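Local coordinates for hypothetical protein (PDB 2IGS) that is of unknown function but is a largely helical member of a family placed in the lysozyme-like clan, so a glycan-related role is possible but undemonstrated, at residues I8-G13 against G56-A61; A70-N75 against R202-V207; T100-N105 against A206-L211. All coordinates share one frame; numbering follows the deposited sequence. Where two conformers were deposited one is given.

How the contacts relate
From the N terminus, the chain first closes a loop at contact 1, where residues 8-13, leading into helix 12-27, meet the connection 56-61 ahead of helix 63-82; the span between carries helices 12-27 and 35-48. Contact 2 opens only afterwards, on helix 63-82, and contact 3 opens on helix 87-113, inside the span of contact 2. Both end on the same stretch of helix 203-216, where their segments overlap at Ala-206 and Val-207. The last helix is thus tied to two consecutive earlier helices. Contacts 1 and 2 also touch, through Pro-12 CG against the hydroxyl of Tyr-203 and Ile-8 against Ile-73, whereas contacts 1 and 3 stay apart.

Contact 1. Residues I8-G13 against G56-A61; sequences IYQNPG and GDISKA
Tyr-9 and Gln-10 both point CB toward residues 56-61, and their first torsions (chi1 -57° and -68°) then lay CG beside the backbone N, anti to the carbonyl carbon. On the other side Ile-58 holds CG1 in the crowded place between its backbone N and carbonyl carbon (chi1 59°), leaving the CG2 methyl to do the touching. Ile-58 CG2 lies 3.8 Å from Tyr-9 CB and 3.6 Å from Gln-10 CG, so it meets the start of the tyrosine side chain and the middle of the extended glutamine chain. Gln-10 crosses Ile-58 at about a right angle, its methylenes offering the methyl an apolar surface. The amide continues toward Gly-56, but its polar anchor is elsewhere, with OE1 accepting a hydrogen bond from Asn-7. Structurally, this is surface packing between the lead-in to helix 12-27 and the loop that joins helix 35-48 to helix 63-82. Within that loop the 3-10 turn is held by the bond from Lys-60 N to Asp-57 O, while Ser-59 OG gives its proton to Asp-57 OD2 at 2.7 Å, approaching from above the carboxylate plane. Ala-61, small enough to let the phenol come near, places CB 4.0 Å from Tyr-9 CD1. The Tyr-9 side chain also packs on Ser-66 and Leu-69 of helix 63-82, and the backbone O of Tyr-9 accepts a hydrogen bond from Tyr-65 OH.

Contact 2. Residues A70-N75 against R202-V207; sequences AQEIAN and RYTTAV
The first turn of helix 203-216 is met here by a carboxylate from the middle of helix 63-82. Glu-72 bends at chi2 (34°), bringing OE1 to the backbone N of Thr-204 at 2.9 Å in a nearly straight hydrogen bond (161°), although the N-H comes from above the carboxylate plane. An acidic group suits this place: the first-turn N-H groups have no preceding turn to accept them, and the positive end of the helix dipole would favour the ionised form. Thr-204 adds its CB, 3.0 Å from Glu-72 OE1, a tight approach. The neighbouring Tyr-203 N gives its proton instead to a water at 2.8 Å, which bridges to Gln-71 OE1. The other carboxylate oxygen, Glu-72 OE2, faces the edge of the Arg-202 guanidinium in its plane, forming a salt bridge to NE at 3.5 Å; the two planes are far from coplanar. Asn-75, with CG anti to the backbone N, stacks its amide over one guanidinium face, offset toward the rim, the planes only 21° apart. Asn-75 ND2 lies 3.0 Å from Arg-202 NH2 but, both being donors, they make no hydrogen bond. At the N-cap position, Arg-202 N donates to Thr-205 OG1 at 2.9 Å, and Tyr-20 of helix 12-27 packs on both Arg-202 and Asn-75. A carboxylate of one helix thus accepts a first-turn N-H of another, joining helix 63-82 to the start of helix 203-216 inside the helical bundle.

Contact 3. Residues T100-N105 against A206-L211; sequences TSMAQN and AVTLLL
Apolar packing joins Met-102, a selenomethionine in the place of methionine, to two residues of helix 203-216: SE lies 4.2 Å from Val-207 CG1, and Met-102 CG lies 4.3 Å from Leu-211 CD1. Its CG is anti to the carbonyl carbon, and the extended chi2 (-154°) carries SE across to Thr-208, chi3 only swinging CE. A long, unbranched, flexible side chain suits this spot. Leu-211 also sets CB against Asn-105 CB.

Van der Waals contact with polar atoms adds to this. Met-102 crosses Thr-208 at about a right angle, with SE 3.6 Å from Thr-208 OG1, whose hydrogen bond goes back along its own helix to Thr-204 O. Thr-208 turns CG2 anti to its backbone N, so the methyl packs against Met-102 CG and stands 3.8 Å from Ser-101 OG. Asn-105 CB packs on the Leu-211 carbonyl, 3.4 Å from Leu-211 O.

Polar linkage between the helices runs through a water. It donates to Thr-208 O at 2.7 Å and accepts from Asn-105 ND2 at 3.2 Å, with a weak further bond to Ser-101 OG. Asn-105 ND2 also donates to Thr-168 O, so it serves both the water and a loop, and the buried ND2 is satisfied. Small serine and short asparagine suit a place where a water must fit between helices.

Met-102 and Leu-211 pack on Ala-41 of helix 35-48 as well, drawing a third helix in. The axes of the two short segments run 9.2 Å apart at 40° with the same general direction, an inclined helix pair buried in a helix-bundle core.

Contact 1. Residues I8-G13 against G56-A61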
ATOM      1  N   ILE F   8      37.560  -7.245  35.514  1.00 21.19           N
ATOM      2  CA  ILE F   8      37.670  -6.756  34.159  1.00 20.15           C
ATOM      3  C   ILE F   8      36.960  -7.599  33.092  1.00 19.08           C
ATOM      4  O   ILE F   8      36.553  -7.060  32.083  1.00 17.82           O
ATOM      5  CB  ILE F   8      39.157  -6.505  33.750  1.00 20.55           C
ATOM      6  CG1 ILE F   8      39.196  -5.521  32.557  1.00 21.59           C
ATOM      7  CG2 ILE F   8      39.902  -7.847  33.527  1.00 20.47           C
ATOM      8  CD1 ILE F   8      40.574  -5.030  32.111  1.00 20.13           C
ATOM      9  N   TYR F   9      36.806  -8.904  33.306  1.00 18.82           N
ATOM     10  CA  TYR F   9      36.115  -9.748  32.308  1.00 18.46           C
ATOM     11  C   TYR F   9      34.600  -9.496  32.286  1.00 18.67           C
ATOM     12  O   TYR F   9      34.005  -9.442  31.215  1.00 18.39           O
ATOM     13  CB  TYR F   9      36.332 -11.240  32.552  1.00 18.09           C
ATOM     14  CG  TYR F   9      37.756 -11.716  32.591  1.00 17.58           C
ATOM     15  CD1 TYR F   9      38.424 -12.059  31.416  1.00 17.43           C
ATOM     16  CD2 TYR F   9      38.431 -11.853  33.810  1.00 17.74           C
ATOM     17  CE1 TYR F   9      39.740 -12.518  31.445  1.00 18.86           C
ATOM     18  CE2 TYR F   9      39.749 -12.316  33.855  1.00 18.64           C
ATOM     19  CZ  TYR F   9      40.394 -12.635  32.655  1.00 17.93           C
ATOM     20  OH  TYR F   9      41.679 -13.099  32.662  1.00 18.49           O
ATOM     21  N   GLN F  10      34.006  -9.341  33.470  1.00 18.59           N
ATOM     22  CA  GLN F  10      32.563  -9.178  33.624  1.00 19.69           C
ATOM     23  C   GLN F  10      32.144  -7.712  33.707  1.00 19.55           C
ATOM     24  O   GLN F  10      31.021  -7.369  33.374  1.00 19.47           O
ATOM     25  CB  GLN F  10      32.069  -9.935  34.877  1.00 19.36           C
ATOM     26  CG  GLN F  10      32.156 -11.479  34.769  1.00 19.14           C
ATOM     27  CD  GLN F  10      31.634 -12.179  35.996  1.00 21.69           C
ATOM     28  OE1 GLN F  10      32.190 -12.045  37.102  1.00 23.44           O
ATOM     29  NE2 GLN F  10      30.549 -12.937  35.822  1.00 22.52           N
ATOM     30  N   ASN F  11      33.053  -6.869  34.188  1.00 19.99           N
ATOM     31  CA  ASN F  11      32.805  -5.438  34.366  1.00 19.97           C
ATOM     32  C   ASN F  11      33.926  -4.652  33.683  1.00 19.60           C
ATOM     33  O   ASN F  11      34.586  -3.850  34.336  1.00 20.47           O
ATOM     34  CB  ASN F  11      32.734  -5.055  35.869  1.00 19.41           C
ATOM     35  CG  ASN F  11      31.803  -5.946  36.670  1.00 19.92           C
ATOM     36  OD1 ASN F  11      30.617  -5.618  36.877  1.00 20.38           O
ATOM     37  ND2 ASN F  11      32.319  -7.082  37.118  1.00 15.16           N
ATOM     38  N   PRO F  12      34.138  -4.861  32.362  1.00 19.97           N
ATOM     39  CA  PRO F  12      35.292  -4.188  31.720  1.00 19.30           C
ATOM     40  C   PRO F  12      35.120  -2.678  31.801  1.00 19.29           C
ATOM     41  O   PRO F  12      36.088  -1.970  31.907  1.00 19.25           O
ATOM     42  CB  PRO F  12      35.193  -4.640  30.265  1.00 19.29           C
ATOM     43  CG  PRO F  12      33.734  -5.055  30.093  1.00 19.87           C
ATOM     44  CD  PRO F  12      33.339  -5.638  31.387  1.00 18.88           C
ATOM     45  N   GLY F  13      33.876  -2.203  31.765  1.00 18.92           N
ATOM     46  CA  GLY F  13      33.622  -0.769  31.746  1.00 18.90           C
ATOM     47  C   GLY F  13      33.969  -0.150  33.080  1.00 18.63           C
ATOM     48  O   GLY F  13      34.715   0.815  33.147  1.00 18.24           O
ATOM     49  N   GLY F  56      28.404 -17.007  32.684  1.00 27.39           N
ATOM     50  CA  GLY F  56      28.930 -16.185  33.769  1.00 26.91           C
ATOM     51  C   GLY F  56      30.196 -16.740  34.393  1.00 26.38           C
ATOM     52  O   GLY F  56      30.537 -16.393  35.518  1.00 26.86           O
ATOM     53  N   ASP F  57      30.895 -17.597  33.654  1.00 25.72           N
ATOM     54  CA  ASP F  57      32.052 -18.341  34.158  1.00 24.68           C
ATOM     55  C   ASP F  57      33.335 -17.775  33.534  1.00 24.09           C
ATOM     56  O   ASP F  57      33.660 -18.089  32.383  1.00 23.90           O
ATOM     57  CB  ASP F  57      31.854 -19.815  33.780  1.00 24.71           C
ATOM     58  CG  ASP F  57      32.891 -20.736  34.376  1.00 25.27           C
ATOM     59  OD1 ASP F  57      32.806 -21.941  34.081  1.00 28.27           O
ATOM     60  OD2 ASP F  57      33.785 -20.296  35.125  1.00 25.85           O
ATOM     61  N   ILE F  58      34.056 -16.936  34.286  1.00 23.24           N
ATOM     62  CA  ILE F  58      35.282 -16.294  33.776  1.00 22.77           C
ATOM     63  C   ILE F  58      36.407 -17.279  33.450  1.00 22.25           C
ATOM     64  O   ILE F  58      37.281 -16.956  32.664  1.00 21.73           O
ATOM     65  CB  ILE F  58      35.823 -15.115  34.685  1.00 23.01           C
ATOM     66  CG1 ILE F  58      36.136 -15.590  36.106  1.00 22.91           C
ATOM     67  CG2 ILE F  58      34.829 -13.938  34.699  1.00 23.06           C
ATOM     68  CD1 ILE F  58      37.035 -14.645  36.897  1.00 22.64           C
ATOM     69  N   SER F  59      36.361 -18.481  34.025  1.00 21.98           N
ATOM     70  CA  SER F  59      37.351 -19.522  33.727  1.00 21.94           C
ATOM     71  C   SER F  59      37.257 -20.014  32.281  1.00 21.90           C
ATOM     72  O   SER F  59      38.184 -20.637  31.773  1.00 21.92           O
ATOM     73  CB  SER F  59      37.233 -20.695  34.706  1.00 22.43           C
ATOM     74  OG  SER F  59      36.122 -21.538  34.411  1.00 22.97           O
ATOM     75  N   LYS F  60      36.132 -19.722  31.634  0.50 21.80           N
ATOM     76  CA  LYS F  60      35.903 -20.112  30.252  0.50 21.77           C
ATOM     77  C   LYS F  60      35.801 -18.875  29.347  0.50 21.63           C
ATOM     78  O   LYS F  60      35.223 -18.941  28.270  0.50 21.37           O
ATOM     79  CB  LYS F  60      34.646 -20.993  30.141  0.50 21.70           C
ATOM     80  CG  LYS F  60      34.636 -22.212  31.073  0.50 22.33           C
ATOM     81  CD  LYS F  60      35.703 -23.251  30.697  0.50 23.12           C
ATOM     82  CE  LYS F  60      36.299 -23.942  31.924  0.50 22.96           C
ATOM     83  NZ  LYS F  60      35.280 -24.650  32.739  0.50 22.82           N
ATOM     84  N   ALA F  61      36.370 -17.756  29.802  1.00 21.47           N
ATOM     85  CA  ALA F  61      36.411 -16.511  29.027  1.00 21.20           C
ATOM     86  C   ALA F  61      37.027 -16.729  27.641  1.00 21.57           C
ATOM     87  O   ALA F  61      38.054 -17.420  27.523  1.00 21.72           O
ATOM     88  CB  ALA F  61      37.204 -15.451  29.775  1.00 20.69           C
TER

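Contact 2. Residues A70-N75 against R202-V207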
ATOM      1  N   ALA F  70      43.951  -7.781  28.305  1.00 18.73           N
ATOM      2  CA  ALA F  70      45.417  -7.747  28.572  1.00 20.08           C
ATOM      3  C   ALA F  70      46.131  -6.583  27.890  1.00 20.50           C
ATOM      4  O   ALA F  70      46.944  -5.914  28.526  1.00 20.32           O
ATOM      5  CB  ALA F  70      46.103  -9.076  28.209  1.00 19.49           C
ATOM      6  N   GLN F  71      45.822  -6.340  26.611  0.50 21.04           N
ATOM      7  CA  GLN F  71      46.416  -5.215  25.867  0.50 21.17           C
ATOM      8  C   GLN F  71      46.033  -3.901  26.530  0.50 21.50           C
ATOM      9  O   GLN F  71      46.824  -2.967  26.585  0.50 21.53           O
ATOM     10  CB  GLN F  71      45.935  -5.167  24.417  0.50 20.98           C
ATOM     11  CG  GLN F  71      46.119  -6.430  23.607  0.50 20.59           C
ATOM     12  CD  GLN F  71      45.398  -6.368  22.267  0.50 20.77           C
ATOM     13  OE1 GLN F  71      44.470  -5.563  22.072  0.50 21.95           O
ATOM     14  NE2 GLN F  71      45.823  -7.216  21.330  0.50 18.25           N
ATOM     15  N   GLU F  72      44.801  -3.846  27.020  1.00 21.86           N
ATOM     16  CA  GLU F  72      44.266  -2.638  27.649  1.00 22.59           C
ATOM     17  C   GLU F  72      44.985  -2.348  28.977  1.00 22.55           C
ATOM     18  O   GLU F  72      45.307  -1.194  29.305  1.00 23.21           O
ATOM     19  CB  GLU F  72      42.757  -2.820  27.835  1.00 22.13           C
ATOM     20  CG  GLU F  72      41.900  -1.624  27.539  1.00 23.83           C
ATOM     21  CD  GLU F  72      42.426  -0.767  26.409  1.00 24.56           C
ATOM     22  OE1 GLU F  72      41.854  -0.794  25.296  1.00 26.29           O
ATOM     23  OE2 GLU F  72      43.415  -0.056  26.643  1.00 26.94           O
ATOM     24  N   ILE F  73      45.257  -3.416  29.719  1.00 22.53           N
ATOM     25  CA  ILE F  73      46.050  -3.353  30.945  1.00 22.16           C
ATOM     26  C   ILE F  73      47.471  -2.875  30.632  1.00 22.12           C
ATOM     27  O   ILE F  73      47.962  -1.922  31.245  1.00 22.33           O
ATOM     28  CB  ILE F  73      46.028  -4.732  31.700  1.00 22.37           C
ATOM     29  CG1 ILE F  73      44.647  -5.001  32.302  1.00 20.33           C
ATOM     30  CG2 ILE F  73      47.137  -4.813  32.758  1.00 23.04           C
ATOM     31  CD1 ILE F  73      44.449  -6.439  32.779  1.00 20.99           C
ATOM     32  N   ALA F  74      48.113  -3.514  29.657  1.00 22.03           N
ATOM     33  CA  ALA F  74      49.449  -3.107  29.209  1.00 22.38           C
ATOM     34  C   ALA F  74      49.515  -1.636  28.772  1.00 22.95           C
ATOM     35  O   ALA F  74      50.506  -0.950  29.031  1.00 23.73           O
ATOM     36  CB  ALA F  74      49.951  -4.017  28.105  1.00 21.67           C
ATOM     37  N   ASN F  75      48.469  -1.147  28.127  1.00 22.79           N
ATOM     38  CA  ASN F  75      48.440   0.250  27.727  1.00 23.68           C
ATOM     39  C   ASN F  75      48.299   1.241  28.900  1.00 23.90           C
ATOM     40  O   ASN F  75      48.895   2.327  28.890  1.00 23.72           O
ATOM     41  CB  ASN F  75      47.345   0.488  26.695  1.00 23.80           C
ATOM     42  CG  ASN F  75      47.321   1.914  26.204  1.00 24.27           C
ATOM     43  OD1 ASN F  75      48.213   2.350  25.479  1.00 25.00           O
ATOM     44  ND2 ASN F  75      46.313   2.662  26.626  1.00 26.39           N
ATOM     45  N   ARG F 202      42.790  -0.359  19.861  1.00 21.32           N
ATOM     46  CA  ARG F 202      42.581  -1.080  21.112  1.00 21.24           C
ATOM     47  C   ARG F 202      41.105  -1.110  21.430  1.00 20.27           C
ATOM     48  O   ARG F 202      40.339  -0.375  20.832  1.00 19.78           O
ATOM     49  CB  ARG F 202      43.423  -0.496  22.258  1.00 21.49           C
ATOM     50  CG  ARG F 202      44.917  -0.895  22.173  1.00 23.92           C
ATOM     51  CD  ARG F 202      45.799   0.181  22.759  1.00 27.14           C
ATOM     52  NE  ARG F 202      45.025   0.997  23.684  1.00 30.61           N
ATOM     53  CZ  ARG F 202      44.955   2.325  23.665  1.00 30.59           C
ATOM     54  NH1 ARG F 202      45.655   3.039  22.784  1.00 27.46           N
ATOM     55  NH2 ARG F 202      44.188   2.931  24.562  1.00 30.66           N
ATOM     56  N   TYR F 203      40.717  -1.999  22.352  1.00 20.00           N
ATOM     57  CA  TYR F 203      39.329  -2.213  22.733  1.00 19.09           C
ATOM     58  C   TYR F 203      38.679  -0.875  23.040  1.00 19.70           C
ATOM     59  O   TYR F 203      37.619  -0.546  22.521  1.00 19.99           O
ATOM     60  CB  TYR F 203      39.320  -3.134  23.970  1.00 19.28           C
ATOM     61  CG  TYR F 203      37.989  -3.389  24.643  1.00 17.54           C
ATOM     62  CD1 TYR F 203      37.393  -2.425  25.462  1.00 18.53           C
ATOM     63  CD2 TYR F 203      37.367  -4.620  24.529  1.00 15.58           C
ATOM     64  CE1 TYR F 203      36.168  -2.696  26.124  1.00 19.04           C
ATOM     65  CE2 TYR F 203      36.171  -4.897  25.187  1.00 14.12           C
ATOM     66  CZ  TYR F 203      35.574  -3.938  25.969  1.00 16.30           C
ATOM     67  OH  TYR F 203      34.385  -4.225  26.606  1.00 17.01           O
ATOM     68  N   THR F 204      39.369  -0.106  23.869  1.00 19.78           N
ATOM     69  CA  THR F 204      38.941   1.179  24.378  1.00 20.03           C
ATOM     70  C   THR F 204      38.817   2.277  23.286  1.00 20.06           C
ATOM     71  O   THR F 204      37.846   3.053  23.268  1.00 19.94           O
ATOM     72  CB  THR F 204      39.933   1.513  25.501  1.00 19.94           C
ATOM     73  OG1 THR F 204      39.265   1.868  26.712  1.00 23.27           O
ATOM     74  CG2 THR F 204      41.011   2.474  25.119  1.00 16.92           C
ATOM     75  N   THR F 205      39.777   2.318  22.360  1.00 20.59           N
ATOM     76  CA  THR F 205      39.799   3.323  21.281  1.00 21.09           C
ATOM     77  C   THR F 205      38.926   2.930  20.074  1.00 20.95           C
ATOM     78  O   THR F 205      38.435   3.802  19.346  1.00 21.01           O
ATOM     79  CB  THR F 205      41.217   3.585  20.767  1.00 20.90           C
ATOM     80  OG1 THR F 205      41.842   2.328  20.499  1.00 23.28           O
ATOM     81  CG2 THR F 205      42.065   4.401  21.782  1.00 21.60           C
ATOM     82  N   ALA F 206      38.775   1.627  19.845  1.00 20.54           N
ATOM     83  CA  ALA F 206      37.762   1.082  18.908  1.00 19.73           C
ATOM     84  C   ALA F 206      36.346   1.476  19.338  1.00 20.02           C
ATOM     85  O   ALA F 206      35.515   1.798  18.496  1.00 20.27           O
ATOM     86  CB  ALA F 206      37.867  -0.411  18.820  1.00 18.30           C
ATOM     87  N   VAL F 207      36.059   1.436  20.643  1.00 19.73           N
ATOM     88  CA  VAL F 207      34.735   1.844  21.111  1.00 19.24           C
ATOM     89  C   VAL F 207      34.552   3.364  20.940  1.00 19.64           C
ATOM     90  O   VAL F 207      33.464   3.808  20.602  1.00 20.24           O
ATOM     91  CB  VAL F 207      34.440   1.405  22.571  1.00 18.97           C
ATOM     92  CG1 VAL F 207      33.170   2.082  23.077  1.00 19.42           C
ATOM     93  CG2 VAL F 207      34.355  -0.135  22.718  1.00 16.73           C
TER
HETATM   94  O   HOH W   1      42.787  -3.561  23.422  1.00 23.56           O

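Contact 3. Residues T100-N105 against A206-L211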
ATOM      1  N   THR F 100      35.757  12.926  27.216  1.00 28.36           N
ATOM      2  CA  THR F 100      34.779  13.931  26.801  1.00 28.92           C
ATOM      3  C   THR F 100      34.010  13.477  25.563  1.00 29.19           C
ATOM      4  O   THR F 100      32.791  13.529  25.559  1.00 29.48           O
ATOM      5  CB  THR F 100      35.448  15.304  26.540  1.00 28.51           C
ATOM      6  OG1 THR F 100      36.071  15.780  27.743  1.00 29.40           O
ATOM      7  CG2 THR F 100      34.440  16.329  26.121  1.00 30.78           C
ATOM      8  N   SER F 101      34.725  13.012  24.538  1.00 29.58           N
ATOM      9  CA  SER F 101      34.127  12.730  23.236  1.00 30.29           C
ATOM     10  C   SER F 101      33.203  11.517  23.296  1.00 29.99           C
ATOM     11  O   SER F 101      32.096  11.556  22.755  1.00 30.55           O
ATOM     12  CB  SER F 101      35.205  12.584  22.138  1.00 30.81           C
ATOM     13  OG  SER F 101      35.329  11.256  21.627  1.00 33.43           O
HETATM   14  N   MSE F 102      33.638  10.455  23.979  1.00 29.15           N
HETATM   15  CA  MSE F 102      32.779   9.303  24.213  1.00 28.36           C
HETATM   16  C   MSE F 102      31.495   9.639  24.938  1.00 28.24           C
HETATM   17  O   MSE F 102      30.460   9.074  24.615  1.00 29.02           O
HETATM   18  CB  MSE F 102      33.502   8.217  24.984  1.00 28.51           C
HETATM   19  CG  MSE F 102      34.389   7.372  24.126  1.00 27.53           C
HETATM   20 SE   MSE F 102      34.663   5.608  24.844  0.65 28.90          SE
HETATM   21  CE  MSE F 102      34.643   5.973  26.749  1.00 26.11           C
ATOM     22  N   ALA F 103      31.558  10.547  25.912  1.00 27.21           N
ATOM     23  CA  ALA F 103      30.387  10.906  26.700  1.00 26.56           C
ATOM     24  C   ALA F 103      29.364  11.595  25.807  1.00 26.19           C
ATOM     25  O   ALA F 103      28.198  11.231  25.807  1.00 26.35           O
ATOM     26  CB  ALA F 103      30.785  11.810  27.869  1.00 25.96           C
ATOM     27  N   GLN F 104      29.832  12.571  25.027  1.00 26.22           N
ATOM     28  CA  GLN F 104      29.003  13.337  24.100  1.00 26.23           C
ATOM     29  C   GLN F 104      28.424  12.463  22.988  1.00 25.40           C
ATOM     30  O   GLN F 104      27.232  12.574  22.666  1.00 25.24           O
ATOM     31  CB  GLN F 104      29.791  14.526  23.518  1.00 26.41           C
ATOM     32  CG  GLN F 104      30.098  15.624  24.552  1.00 27.40           C
ATOM     33  CD  GLN F 104      31.144  16.648  24.096  1.00 28.24           C
ATOM     34  OE1 GLN F 104      31.932  16.398  23.174  1.00 32.22           O
ATOM     35  NE2 GLN F 104      31.163  17.808  24.760  1.00 28.15           N
ATOM     36  N   ASN F 105      29.251  11.589  22.420  1.00 24.38           N
ATOM     37  CA  ASN F 105      28.793  10.723  21.336  1.00 24.01           C
ATOM     38  C   ASN F 105      27.742   9.713  21.790  1.00 24.33           C
ATOM     39  O   ASN F 105      26.699   9.563  21.142  1.00 24.23           O
ATOM     40  CB  ASN F 105      29.965  10.101  20.565  1.00 23.34           C
ATOM     41  CG  ASN F 105      30.706  11.147  19.697  1.00 23.72           C
ATOM     42  OD1 ASN F 105      30.076  12.049  19.129  1.00 22.01           O
ATOM     43  ND2 ASN F 105      32.040  11.041  19.614  1.00 19.72           N
ATOM     44  N   ALA F 206      38.775   1.627  19.845  1.00 20.54           N
ATOM     45  CA  ALA F 206      37.762   1.082  18.908  1.00 19.73           C
ATOM     46  C   ALA F 206      36.346   1.476  19.338  1.00 20.02           C
ATOM     47  O   ALA F 206      35.515   1.798  18.496  1.00 20.27           O
ATOM     48  CB  ALA F 206      37.867  -0.411  18.820  1.00 18.30           C
ATOM     49  N   VAL F 207      36.059   1.436  20.643  1.00 19.73           N
ATOM     50  CA  VAL F 207      34.735   1.844  21.111  1.00 19.24           C
ATOM     51  C   VAL F 207      34.552   3.364  20.940  1.00 19.64           C
ATOM     52  O   VAL F 207      33.464   3.808  20.602  1.00 20.24           O
ATOM     53  CB  VAL F 207      34.440   1.405  22.571  1.00 18.97           C
ATOM     54  CG1 VAL F 207      33.170   2.082  23.077  1.00 19.42           C
ATOM     55  CG2 VAL F 207      34.355  -0.135  22.718  1.00 16.73           C
ATOM     56  N   THR F 208      35.620   4.141  21.157  1.00 19.63           N
ATOM     57  CA  THR F 208      35.622   5.599  20.907  1.00 19.64           C
ATOM     58  C   THR F 208      35.253   5.917  19.440  1.00 19.93           C
ATOM     59  O   THR F 208      34.418   6.784  19.179  1.00 19.87           O
ATOM     60  CB  THR F 208      36.981   6.256  21.277  1.00 19.47           C
ATOM     61  OG1 THR F 208      37.391   5.812  22.572  1.00 19.29           O
ATOM     62  CG2 THR F 208      36.909   7.777  21.291  1.00 19.20           C
ATOM     63  N   LEU F 209      35.884   5.207  18.504  1.00 19.33           N
ATOM     64  CA  LEU F 209      35.637   5.365  17.083  1.00 18.88           C
ATOM     65  C   LEU F 209      34.198   4.994  16.773  1.00 19.22           C
ATOM     66  O   LEU F 209      33.513   5.739  16.036  1.00 18.58           O
ATOM     67  CB  LEU F 209      36.600   4.477  16.263  1.00 19.62           C
ATOM     68  CG  LEU F 209      36.449   4.371  14.733  1.00 19.77           C
ATOM     69  CD1 LEU F 209      36.799   5.717  14.071  1.00 20.25           C
ATOM     70  CD2 LEU F 209      37.316   3.235  14.124  1.00 18.06           C
ATOM     71  N   LEU F 210      33.747   3.864  17.343  1.00 17.93           N
ATOM     72  CA  LEU F 210      32.401   3.337  17.115  1.00 18.32           C
ATOM     73  C   LEU F 210      31.317   4.367  17.443  1.00 18.43           C
ATOM     74  O   LEU F 210      30.392   4.576  16.666  1.00 18.54           O
ATOM     75  CB  LEU F 210      32.162   2.054  17.933  1.00 17.88           C
ATOM     76  CG  LEU F 210      30.786   1.384  17.791  1.00 17.76           C
ATOM     77  CD1 LEU F 210      30.658   0.670  16.433  1.00 16.07           C
ATOM     78  CD2 LEU F 210      30.518   0.403  18.925  1.00 18.05           C
ATOM     79  N   LEU F 211      31.441   4.976  18.611  1.00 18.55           N
ATOM     80  CA  LEU F 211      30.488   5.969  19.078  1.00 18.72           C
ATOM     81  C   LEU F 211      30.578   7.270  18.280  1.00 18.74           C
ATOM     82  O   LEU F 211      29.565   7.888  18.020  1.00 18.44           O
ATOM     83  CB  LEU F 211      30.720   6.242  20.574  1.00 18.83           C
ATOM     84  CG  LEU F 211      30.438   5.061  21.507  1.00 17.91           C
ATOM     85  CD1 LEU F 211      30.762   5.405  22.950  1.00 17.19           C
ATOM     86  CD2 LEU F 211      28.999   4.563  21.348  1.00 16.50           C
TER
HETATM   87  O   HOH W   2      33.536   8.557  20.980  1.00 27.53           O